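Local coordinates for protein endo-polygalacturonase (Pectobacterium carotovorum subsp. carotovorum, PDB 1BHE) that hydrolyses the alpha-1,4-galacturonosyl linkages of polygalacturonic acid as a secreted family 28 glycosidase, taking part in the maceration and soft-rotting of plant tissue, at residues S88-C99 with D140-P151; N174-F185 with N200-N211. All coordinates share one frame; numbering follows the deposited sequence.

Contact 1: residues S88-C99 with D140-P151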
loop_
_atom_site.group_PDB
_atom_site.type_symbol
_atom_site.label_atom_id
_atom_site.label_comp_id
_atom_site.label_asym_id
_atom_site.label_seq_id
_atom_site.Cartn_x
_atom_site.Cartn_y
_atom_site.Cartn_z
ATOM N N SER A 88 -19.064 -1.983 15.360
ATOM C CA SER A 88 -18.649 -2.385 14.026
ATOM C C SER A 88 -17.158 -2.636 13.871
ATOM O O SER A 88 -16.767 -3.243 12.870
ATOM C CB SER A 88 -19.077 -1.310 13.013
ATOM O OG SER A 88 -18.484 -0.058 13.322
ATOM N N CYS A 89 -16.347 -2.186 14.813
ATOM C CA CYS A 89 -14.892 -2.274 14.705
ATOM C C CYS A 89 -14.262 -3.254 15.677
ATOM O O CYS A 89 -14.769 -3.505 16.771
ATOM C CB CYS A 89 -14.335 -0.859 14.928
ATOM S SG CYS A 89 -12.600 -0.582 14.531
ATOM N N GLY A 90 -13.158 -3.875 15.269
ATOM C CA GLY A 90 -12.433 -4.820 16.103
ATOM C C GLY A 90 -13.136 -6.156 16.263
ATOM O O GLY A 90 -13.001 -6.833 17.283
ATOM N N VAL A 91 -13.918 -6.542 15.266
ATOM C CA VAL A 91 -14.676 -7.782 15.248
ATOM C C VAL A 91 -14.482 -8.491 13.911
ATOM O O VAL A 91 -13.949 -7.916 12.964
ATOM C CB VAL A 91 -16.189 -7.548 15.442
ATOM C CG1 VAL A 91 -16.515 -7.090 16.855
ATOM C CG2 VAL A 91 -16.718 -6.543 14.427
ATOM N N VAL A 92 -14.914 -9.743 13.838
ATOM C CA VAL A 92 -14.825 -10.552 12.630
ATOM C C VAL A 92 -16.247 -10.838 12.148
ATOM O O VAL A 92 -17.084 -11.251 12.956
ATOM C CB VAL A 92 -14.079 -11.875 12.863
ATOM C CG1 VAL A 92 -14.102 -12.740 11.608
ATOM C CG2 VAL A 92 -12.643 -11.632 13.308
ATOM N N ASP A 93 -16.552 -10.549 10.887
ATOM C CA ASP A 93 -17.920 -10.731 10.394
ATOM C C ASP A 93 -18.001 -10.653 8.878
ATOM O O ASP A 93 -17.005 -10.846 8.183
ATOM C CB ASP A 93 -18.834 -9.696 11.055
ATOM C CG ASP A 93 -18.444 -8.254 10.811
ATOM O OD1 ASP A 93 -17.731 -7.953 9.830
ATOM O OD2 ASP A 93 -18.856 -7.392 11.620
ATOM N N LYS A 94 -19.170 -10.298 8.351
ATOM C CA LYS A 94 -19.408 -10.183 6.924
ATOM C C LYS A 94 -19.219 -8.757 6.416
ATOM O O LYS A 94 -19.466 -8.473 5.243
ATOM C CB LYS A 94 -20.841 -10.613 6.587
ATOM C CG LYS A 94 -21.082 -12.102 6.411
ATOM C CD LYS A 94 -22.576 -12.383 6.303
ATOM C CE LYS A 94 -22.866 -13.841 5.996
ATOM N NZ LYS A 94 -24.077 -13.994 5.138
ATOM N N ASN A 95 -18.790 -7.854 7.288
ATOM C CA ASN A 95 -18.584 -6.457 6.933
ATOM C C ASN A 95 -17.203 -6.224 6.338
ATOM O O ASN A 95 -17.040 -6.301 5.117
ATOM C CB ASN A 95 -18.835 -5.582 8.160
ATOM C CG ASN A 95 -18.762 -4.096 7.898
ATOM O OD1 ASN A 95 -18.403 -3.647 6.811
ATOM N ND2 ASN A 95 -19.108 -3.307 8.912
ATOM N N GLY A 96 -16.218 -5.879 7.161
ATOM C CA GLY A 96 -14.869 -5.596 6.692
ATOM C C GLY A 96 -14.596 -4.093 6.618
ATOM O O GLY A 96 -13.452 -3.641 6.639
ATOM N N LYS A 97 -15.660 -3.308 6.617
ATOM C CA LYS A 97 -15.600 -1.855 6.524
ATOM C C LYS A 97 -16.064 -1.182 7.807
ATOM O O LYS A 97 -16.414 0.003 7.847
ATOM C CB LYS A 97 -16.463 -1.441 5.326
ATOM C CG LYS A 97 -16.309 -0.015 4.842
ATOM C CD LYS A 97 -17.181 0.248 3.620
ATOM C CE LYS A 97 -17.158 1.719 3.234
ATOM N NZ LYS A 97 -17.498 2.602 4.386
ATOM N N GLY A 98 -16.018 -1.912 8.920
ATOM C CA GLY A 98 -16.442 -1.442 10.215
ATOM C C GLY A 98 -15.582 -0.400 10.902
ATOM O O GLY A 98 -16.050 0.196 11.879
ATOM N N CYS A 99 -14.349 -0.140 10.449
ATOM C CA CYS A 99 -13.517 0.856 11.102
ATOM C C CYS A 99 -13.068 2.015 10.210
ATOM O O CYS A 99 -12.665 1.804 9.064
ATOM C CB CYS A 99 -12.215 0.239 11.632
ATOM S SG CYS A 99 -12.341 -1.243 12.641
ATOM N N ASP A 140 -8.362 -15.675 13.388
ATOM C CA ASP A 140 -9.785 -15.922 13.530
ATOM C C ASP A 140 -10.520 -15.722 12.211
ATOM O O ASP A 140 -11.262 -16.605 11.773
ATOM C CB ASP A 140 -10.367 -14.993 14.604
ATOM C CG ASP A 140 -11.714 -15.486 15.097
ATOM O OD1 ASP A 140 -11.725 -16.402 15.947
ATOM O OD2 ASP A 140 -12.745 -14.967 14.623
ATOM N N ALA A 141 -10.310 -14.585 11.551
ATOM C CA ALA A 141 -10.955 -14.307 10.275
ATOM C C ALA A 141 -10.601 -15.342 9.211
ATOM O O ALA A 141 -11.482 -15.788 8.477
ATOM C CB ALA A 141 -10.599 -12.909 9.786
ATOM N N LYS A 142 -9.330 -15.712 9.109
ATOM C CA LYS A 142 -8.881 -16.693 8.133
ATOM C C LYS A 142 -9.480 -18.069 8.384
ATOM O O LYS A 142 -10.071 -18.673 7.485
ATOM C CB LYS A 142 -7.353 -16.790 8.133
ATOM C CG LYS A 142 -6.783 -17.694 7.048
ATOM C CD LYS A 142 -5.292 -17.920 7.241
ATOM C CE LYS A 142 -5.009 -19.227 7.961
ATOM N NZ LYS A 142 -3.853 -19.955 7.364
ATOM N N VAL A 143 -9.357 -18.567 9.610
ATOM C CA VAL A 143 -9.878 -19.880 9.974
ATOM C C VAL A 143 -11.393 -19.949 9.878
ATOM O O VAL A 143 -11.946 -20.976 9.469
ATOM C CB VAL A 143 -9.404 -20.307 11.376
ATOM C CG1 VAL A 143 -9.843 -21.727 11.700
ATOM C CG2 VAL A 143 -7.887 -20.196 11.481
ATOM N N LYS A 144 -12.084 -18.863 10.204
ATOM C CA LYS A 144 -13.535 -18.793 10.119
ATOM C C LYS A 144 -14.009 -18.406 8.725
ATOM O O LYS A 144 -15.205 -18.444 8.421
ATOM C CB LYS A 144 -14.072 -17.800 11.157
ATOM C CG LYS A 144 -15.555 -17.924 11.456
ATOM C CD LYS A 144 -15.956 -17.121 12.684
ATOM C CE LYS A 144 -17.283 -17.614 13.243
ATOM N NZ LYS A 144 -18.202 -16.499 13.606
ATOM N N LYS A 145 -13.100 -17.964 7.865
ATOM C CA LYS A 145 -13.392 -17.560 6.502
ATOM C C LYS A 145 -14.235 -16.291 6.410
ATOM O O LYS A 145 -15.003 -16.125 5.459
ATOM C CB LYS A 145 -14.079 -18.690 5.725
ATOM C CG LYS A 145 -13.153 -19.815 5.296
ATOM C CD LYS A 145 -13.925 -21.119 5.136
ATOM C CE LYS A 145 -13.943 -21.573 3.686
ATOM N NZ LYS A 145 -14.768 -20.675 2.829
ATOM N N LEU A 146 -14.084 -15.385 7.372
ATOM C CA LEU A 146 -14.841 -14.135 7.372
ATOM C C LEU A 146 -13.890 -12.944 7.271
ATOM O O LEU A 146 -12.716 -13.119 6.938
ATOM C CB LEU A 146 -15.732 -14.031 8.606
ATOM C CG LEU A 146 -16.905 -15.007 8.709
ATOM C CD1 LEU A 146 -17.393 -15.113 10.146
ATOM C CD2 LEU A 146 -18.046 -14.593 7.793
ATOM N N LYS A 147 -14.395 -11.739 7.517
ATOM C CA LYS A 147 -13.583 -10.535 7.392
ATOM C C LYS A 147 -13.356 -9.828 8.723
ATOM O O LYS A 147 -14.279 -9.668 9.521
ATOM C CB LYS A 147 -14.246 -9.559 6.411
ATOM C CG LYS A 147 -14.475 -10.127 5.015
ATOM C CD LYS A 147 -14.925 -9.050 4.044
ATOM C CE LYS A 147 -16.078 -9.529 3.177
ATOM N NZ LYS A 147 -17.133 -8.478 3.067
ATOM N N GLN A 148 -12.116 -9.384 8.946
ATOM C CA GLN A 148 -11.814 -8.642 10.165
ATOM C C GLN A 148 -12.079 -7.157 9.907
ATOM O O GLN A 148 -11.976 -6.681 8.776
ATOM C CB GLN A 148 -10.384 -8.847 10.647
ATOM C CG GLN A 148 -9.299 -8.208 9.794
ATOM C CD GLN A 148 -8.645 -9.212 8.866
ATOM O OE1 GLN A 148 -9.356 -9.893 8.121
ATOM N NE2 GLN A 148 -7.323 -9.312 8.898
ATOM N N ASN A 149 -12.453 -6.452 10.962
ATOM C CA ASN A 149 -12.694 -5.016 10.879
ATOM C C ASN A 149 -11.569 -4.348 11.658
ATOM O O ASN A 149 -11.552 -4.397 12.888
ATOM C CB ASN A 149 -14.062 -4.618 11.416
ATOM C CG ASN A 149 -15.184 -5.240 10.600
ATOM O OD1 ASN A 149 -15.688 -4.618 9.667
ATOM N ND2 ASN A 149 -15.536 -6.474 10.962
ATOM N N THR A 150 -10.588 -3.781 10.964
ATOM C CA THR A 150 -9.448 -3.117 11.582
ATOM C C THR A 150 -9.136 -1.839 10.787
ATOM O O THR A 150 -9.314 -1.811 9.572
ATOM C CB THR A 150 -8.170 -3.971 11.596
ATOM O OG1 THR A 150 -7.807 -4.277 10.236
ATOM C CG2 THR A 150 -8.279 -5.286 12.360
ATOM N N PRO A 151 -8.646 -0.797 11.442
ATOM C CA PRO A 151 -8.336 0.461 10.795
ATOM C C PRO A 151 -7.115 0.493 9.893
ATOM O O PRO A 151 -6.026 0.020 10.230
ATOM C CB PRO A 151 -8.123 1.438 11.950
ATOM C CG PRO A 151 -8.136 0.676 13.212
ATOM C CD PRO A 151 -8.413 -0.763 12.906
HETATM O O HOH W 1 -10.801 -4.365 7.920
#
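Asn149 pushes its amide into the loop 88-99, beside a two-stranded antiparallel ribbon formed by Val92-Asp93 and Lys147-Gln148. The ribbon belongs to the loops outside the parallel coils of the family 28 beta-helix, and its Asp93-Lys147 pair is hydrogen-bonded in both directions. The Asn149 amide stands at 75° to the Asp93 carboxylate, and its ND2 makes two nearly straight bonds lying in the amide plane: one to Asp93 OD1 at 2.9 Å, the other to Val91 O. That carboxylate oxygen is met from above one face by ND2 and from the opposite face by Asn95 N, which closes an Asx turn. Because chi1 of Asp93 is 59°, CG sits between the backbone N and carbonyl carbon, leaving OD1 within reach of both donors. At the other end of the amide, OD1 of Asn149 receives Gly96 N and, at 2.8 Å, Gly98 N, so four bonds fix the rotation of a buried group.

Apolar contact is concentrated on the opposite side of the ribbon from Asp93. There Val92 CG1 lies 3.7 Å from Leu146 CB and also reaches Ala141, while CG2 approaches Asp140 OD2, joining the ribbon to the end of helix 136-144. Leu146 follows Lys145, whose positive phi belongs to a Schellman motif closing that helix. Near the Cys89-Cys99 disulfide, Cys99 SG packs 4.0 Å from Pro151 CD. Lys147 bends at chi3 and chi4, and its NZ hydrogen-bonds to both Lys94 O and Asn95 O from above both carbonyl planes, 3.0 Å from Asn95 O.

Contact 2: residues N174-F185 with N200-N211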
loop_
_atom_site.group_PDB
_atom_site.type_symbol
_atom_site.label_atom_id
_atom_site.label_comp_id
_atom_site.label_asym_id
_atom_site.label_seq_id
_atom_site.Cartn_x
_atom_site.Cartn_y
_atom_site.Cartn_z
ATOM N N ASN A 174 -4.200 -2.458 9.468
ATOM C CA ASN A 174 -4.676 -2.917 8.162
ATOM C C ASN A 174 -3.730 -2.356 7.099
ATOM O O ASN A 174 -2.534 -2.234 7.402
ATOM C CB ASN A 174 -6.113 -2.469 7.988
ATOM C CG ASN A 174 -6.959 -3.092 6.912
ATOM O OD1 ASN A 174 -6.665 -2.999 5.722
ATOM N ND2 ASN A 174 -8.070 -3.719 7.312
ATOM N N PHE A 175 -4.194 -2.073 5.890
ATOM C CA PHE A 175 -3.294 -1.507 4.879
ATOM C C PHE A 175 -2.695 -0.201 5.397
ATOM O O PHE A 175 -3.372 0.524 6.121
ATOM C CB PHE A 175 -4.047 -1.287 3.568
ATOM C CG PHE A 175 -4.602 -2.521 2.908
ATOM C CD1 PHE A 175 -4.414 -3.793 3.418
ATOM C CD2 PHE A 175 -5.324 -2.383 1.727
ATOM C CE1 PHE A 175 -4.941 -4.903 2.785
ATOM C CE2 PHE A 175 -5.844 -3.491 1.084
ATOM C CZ PHE A 175 -5.656 -4.754 1.611
ATOM N N HIS A 176 -1.450 0.098 5.027
ATOM C CA HIS A 176 -0.800 1.318 5.488
ATOM C C HIS A 176 -1.308 2.553 4.751
ATOM O O HIS A 176 -1.690 3.546 5.373
ATOM C CB HIS A 176 0.724 1.239 5.319
ATOM C CG HIS A 176 1.402 0.239 6.207
ATOM N ND1 HIS A 176 1.294 -1.118 6.022
ATOM C CD2 HIS A 176 2.212 0.418 7.279
ATOM C CE1 HIS A 176 2.006 -1.746 6.950
ATOM N NE2 HIS A 176 2.574 -0.843 7.730
ATOM N N VAL A 177 -1.210 2.531 3.421
ATOM C CA VAL A 177 -1.603 3.665 2.590
ATOM C C VAL A 177 -2.469 3.205 1.418
ATOM O O VAL A 177 -2.107 2.300 0.660
ATOM C CB VAL A 177 -0.404 4.429 1.989
ATOM C CG1 VAL A 177 -0.879 5.671 1.230
ATOM C CG2 VAL A 177 0.636 4.854 3.012
ATOM N N VAL A 178 -3.623 3.844 1.255
ATOM C CA VAL A 178 -4.551 3.556 0.171
ATOM C C VAL A 178 -4.882 4.872 -0.540
ATOM O O VAL A 178 -5.224 5.853 0.115
ATOM C CB VAL A 178 -5.865 2.907 0.653
ATOM C CG1 VAL A 178 -6.882 2.814 -0.485
ATOM C CG2 VAL A 178 -5.630 1.521 1.246
ATOM N N PHE A 179 -4.745 4.881 -1.856
ATOM C CA PHE A 179 -5.050 6.051 -2.675
ATOM C C PHE A 179 -6.152 5.631 -3.657
ATOM O O PHE A 179 -5.844 4.986 -4.669
ATOM C CB PHE A 179 -3.817 6.545 -3.428
ATOM C CG PHE A 179 -4.025 7.839 -4.168
ATOM C CD1 PHE A 179 -4.170 9.034 -3.481
ATOM C CD2 PHE A 179 -4.074 7.858 -5.552
ATOM C CE1 PHE A 179 -4.366 10.228 -4.162
ATOM C CE2 PHE A 179 -4.264 9.044 -6.234
ATOM C CZ PHE A 179 -4.414 10.231 -5.542
ATOM N N SER A 180 -7.401 5.942 -3.333
ATOM C CA SER A 180 -8.537 5.478 -4.108
ATOM C C SER A 180 -9.273 6.528 -4.924
ATOM O O SER A 180 -9.593 7.608 -4.442
ATOM C CB SER A 180 -9.623 4.897 -3.168
ATOM O OG SER A 180 -9.109 3.790 -2.455
ATOM N N ASP A 181 -9.638 6.160 -6.146
ATOM C CA ASP A 181 -10.394 6.990 -7.063
ATOM C C ASP A 181 -9.873 8.416 -7.156
ATOM O O ASP A 181 -10.638 9.392 -7.166
ATOM C CB ASP A 181 -11.879 6.987 -6.652
ATOM C CG ASP A 181 -12.392 5.590 -6.365
ATOM O OD1 ASP A 181 -12.424 4.726 -7.260
ATOM O OD2 ASP A 181 -12.761 5.345 -5.201
ATOM N N GLY A 182 -8.557 8.541 -7.317
ATOM C CA GLY A 182 -7.931 9.856 -7.376
ATOM C C GLY A 182 -6.966 9.998 -8.543
ATOM O O GLY A 182 -6.810 9.125 -9.398
ATOM N N ASP A 183 -6.278 11.141 -8.526
ATOM C CA ASP A 183 -5.322 11.470 -9.579
ATOM C C ASP A 183 -4.154 12.274 -9.019
ATOM O O ASP A 183 -4.332 13.432 -8.650
ATOM C CB ASP A 183 -6.073 12.272 -10.639
ATOM C CG ASP A 183 -5.281 12.694 -11.850
ATOM O OD1 ASP A 183 -4.032 12.714 -11.840
ATOM O OD2 ASP A 183 -5.940 13.041 -12.863
ATOM N N GLY A 184 -2.975 11.664 -8.984
ATOM C CA GLY A 184 -1.802 12.407 -8.502
ATOM C C GLY A 184 -1.490 12.033 -7.059
ATOM O O GLY A 184 -2.115 12.527 -6.125
ATOM N N PHE A 185 -0.545 11.118 -6.887
ATOM C CA PHE A 185 -0.109 10.691 -5.563
ATOM C C PHE A 185 1.396 10.443 -5.645
ATOM O O PHE A 185 1.836 9.694 -6.514
ATOM C CB PHE A 185 -0.818 9.425 -5.084
ATOM C CG PHE A 185 -0.245 8.815 -3.836
ATOM C CD1 PHE A 185 -0.523 9.356 -2.590
ATOM C CD2 PHE A 185 0.579 7.707 -3.904
ATOM C CE1 PHE A 185 -0.001 8.796 -1.437
ATOM C CE2 PHE A 185 1.104 7.146 -2.753
ATOM C CZ PHE A 185 0.816 7.680 -1.512
ATOM N N ASN A 200 -2.767 -8.894 6.218
ATOM C CA ASN A 200 -3.625 -7.783 5.814
ATOM C C ASN A 200 -2.958 -6.422 5.970
ATOM O O ASN A 200 -3.617 -5.447 6.336
ATOM C CB ASN A 200 -4.889 -7.855 6.683
ATOM C CG ASN A 200 -6.131 -7.314 6.029
ATOM O OD1 ASN A 200 -6.384 -7.570 4.855
ATOM N ND2 ASN A 200 -6.923 -6.585 6.812
ATOM N N THR A 201 -1.657 -6.352 5.722
ATOM C CA THR A 201 -0.895 -5.124 5.941
ATOM C C THR A 201 -0.215 -4.589 4.693
ATOM O O THR A 201 0.953 -4.184 4.739
ATOM C CB THR A 201 0.174 -5.414 7.023
ATOM O OG1 THR A 201 0.836 -6.633 6.657
ATOM C CG2 THR A 201 -0.466 -5.565 8.393
ATOM N N ASP A 202 -0.963 -4.504 3.588
ATOM C CA ASP A 202 -0.404 -3.963 2.350
ATOM C C ASP A 202 0.248 -2.611 2.645
ATOM O O ASP A 202 -0.276 -1.847 3.463
ATOM C CB ASP A 202 -1.454 -3.780 1.265
ATOM C CG ASP A 202 -2.018 -5.053 0.682
ATOM O OD1 ASP A 202 -1.729 -6.156 1.187
ATOM O OD2 ASP A 202 -2.776 -4.966 -0.306
ATOM N N GLY A 203 1.351 -2.344 1.954
ATOM C CA GLY A 203 2.075 -1.100 2.154
ATOM C C GLY A 203 1.392 0.092 1.507
ATOM O O GLY A 203 0.845 0.952 2.200
ATOM N N ILE A 204 1.502 0.217 0.188
ATOM C CA ILE A 204 0.905 1.309 -0.557
ATOM C C ILE A 204 0.096 0.759 -1.734
ATOM O O ILE A 204 0.673 0.152 -2.635
ATOM C CB ILE A 204 1.930 2.312 -1.129
ATOM C CG1 ILE A 204 2.799 2.934 -0.033
ATOM C CG2 ILE A 204 1.179 3.406 -1.886
ATOM C CD1 ILE A 204 3.885 3.853 -0.544
ATOM N N ASP A 205 -1.208 1.015 -1.750
ATOM C CA ASP A 205 -2.094 0.499 -2.776
ATOM C C ASP A 205 -2.939 1.557 -3.487
ATOM O O ASP A 205 -3.994 1.962 -2.994
ATOM C CB ASP A 205 -3.115 -0.487 -2.198
ATOM C CG ASP A 205 -2.654 -1.773 -1.575
ATOM O OD1 ASP A 205 -1.452 -2.067 -1.486
ATOM O OD2 ASP A 205 -3.532 -2.575 -1.154
ATOM N N PRO A 206 -2.559 1.900 -4.707
ATOM C CA PRO A 206 -3.381 2.722 -5.588
ATOM C C PRO A 206 -4.581 1.889 -6.029
ATOM O O PRO A 206 -4.406 0.729 -6.425
ATOM C CB PRO A 206 -2.461 3.075 -6.747
ATOM C CG PRO A 206 -1.098 2.613 -6.353
ATOM C CD PRO A 206 -1.326 1.452 -5.399
ATOM N N MET A 207 -5.790 2.409 -5.918
ATOM C CA MET A 207 -7.025 1.709 -6.251
ATOM C C MET A 207 -7.879 2.534 -7.209
ATOM O O MET A 207 -8.410 3.573 -6.818
ATOM C CB MET A 207 -7.854 1.447 -4.981
ATOM C CG MET A 207 -7.245 0.451 -4.012
ATOM S SD MET A 207 -8.281 0.185 -2.553
ATOM C CE MET A 207 -7.240 -0.986 -1.670
ATOM N N SER A 208 -7.958 2.129 -8.475
ATOM C CA SER A 208 -8.709 2.869 -9.491
ATOM C C SER A 208 -8.264 4.334 -9.481
ATOM O O SER A 208 -9.069 5.264 -9.378
ATOM C CB SER A 208 -10.214 2.727 -9.278
ATOM O OG SER A 208 -10.701 1.500 -9.837
ATOM N N SER A 209 -6.953 4.542 -9.567
ATOM C CA SER A 209 -6.390 5.893 -9.508
ATOM C C SER A 209 -5.354 6.083 -10.605
ATOM O O SER A 209 -4.824 5.093 -11.116
ATOM C CB SER A 209 -5.741 6.117 -8.133
ATOM O OG SER A 209 -6.730 6.207 -7.117
ATOM N N LYS A 210 -5.052 7.329 -10.970
ATOM C CA LYS A 210 -4.035 7.562 -11.984
ATOM C C LYS A 210 -2.941 8.489 -11.447
ATOM O O LYS A 210 -3.128 9.174 -10.451
ATOM C CB LYS A 210 -4.565 8.136 -13.290
ATOM C CG LYS A 210 -5.842 8.936 -13.250
ATOM C CD LYS A 210 -6.657 8.860 -14.532
ATOM C CE LYS A 210 -6.947 7.461 -15.025
ATOM N NZ LYS A 210 -8.366 7.023 -14.942
ATOM N N ASN A 211 -1.832 8.485 -12.164
ATOM C CA ASN A 211 -0.674 9.328 -11.918
ATOM C C ASN A 211 -0.093 9.179 -10.522
ATOM O O ASN A 211 -0.222 10.015 -9.635
ATOM C CB ASN A 211 -1.034 10.788 -12.249
ATOM C CG ASN A 211 -1.434 10.912 -13.718
ATOM O OD1 ASN A 211 -0.750 10.383 -14.598
ATOM N ND2 ASN A 211 -2.541 11.592 -13.988
HETATM O O HOH W 2 -9.171 8.035 -10.539
#
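Phe175 and Asp202 lie side by side and point the same way, the carboxylate nearly parallel to the ring at 6°. Asp202 OD2 sits over the ring toward its rim, 3.5 Å from Phe175 CZ, and Asp202 CB makes a CH-pi contact over the same ring. Asp205 turns its carboxylate steeply to the ring, with OD2 3.3 Å from Phe175 CE2 and 2.6 Å from Asp202 OD2. Backbone and imidazole of His176 share one acceptor: N meets Asp202 O almost along its C=O direction, and ND1 reaches it at 3.1 Å in the ring plane. NE2 is hydrogen-bonded to Thr194 OG1. With chi1 at -68°, CG lies beside the backbone N, which brings N and ND1 to that oxygen.

Strands 177-180 and 204-207 continue in parallel, 12° apart, as strands of neighbouring coils of the right-handed parallel beta-helix. Their packing is tight and buried. Val177 CB lies against Ile204 CG1, and the Phe185 ring meets Ile204 CG2 obliquely; on the other face Met207, extended beyond CG, lays SD 3.6 Å from Val178 CG1.

Residues 181-183 form the partly exposed side, although Ser208 and Ser209 remain buried. Ser209 OG accepts Gly182 N and lies 2.9 Å from Phe179 O, while a water bridges Gly182 O and Ser208 O. Asp181 turns to a salt bridge with Arg234. Buried Asn211, its OD1 held by Ser3 OG, gives partly exposed Asp183 a nearly straight bond of 2.8 Å, ND2 meeting Asp183 OD1 from above the carboxylate plane.

Overall arrangement
Contact 1 lies in the loops and contact 2 in the coils of one chain; their centres are 20 Å apart, yet they meet where Thr150 OG1 and Asn174 ND2, 3.0 Å apart, probably share a hydrogen bond. Beside it, Gln148 NE2 packs 3.5 Å from Asn200 ND2. Both contacts approach the probable catalytic residues. The side chain of Asp202 in contact 2 is about 3 Å from that of Asp223, the predicted proton donor, and about 6 Å from that of His251; the side chain of Gln148 in contact 1 stands further off, about 7 Å from that of Asp223 and about 11 Å from that of His251. Asp223 also accepts the backbone N of Asn200.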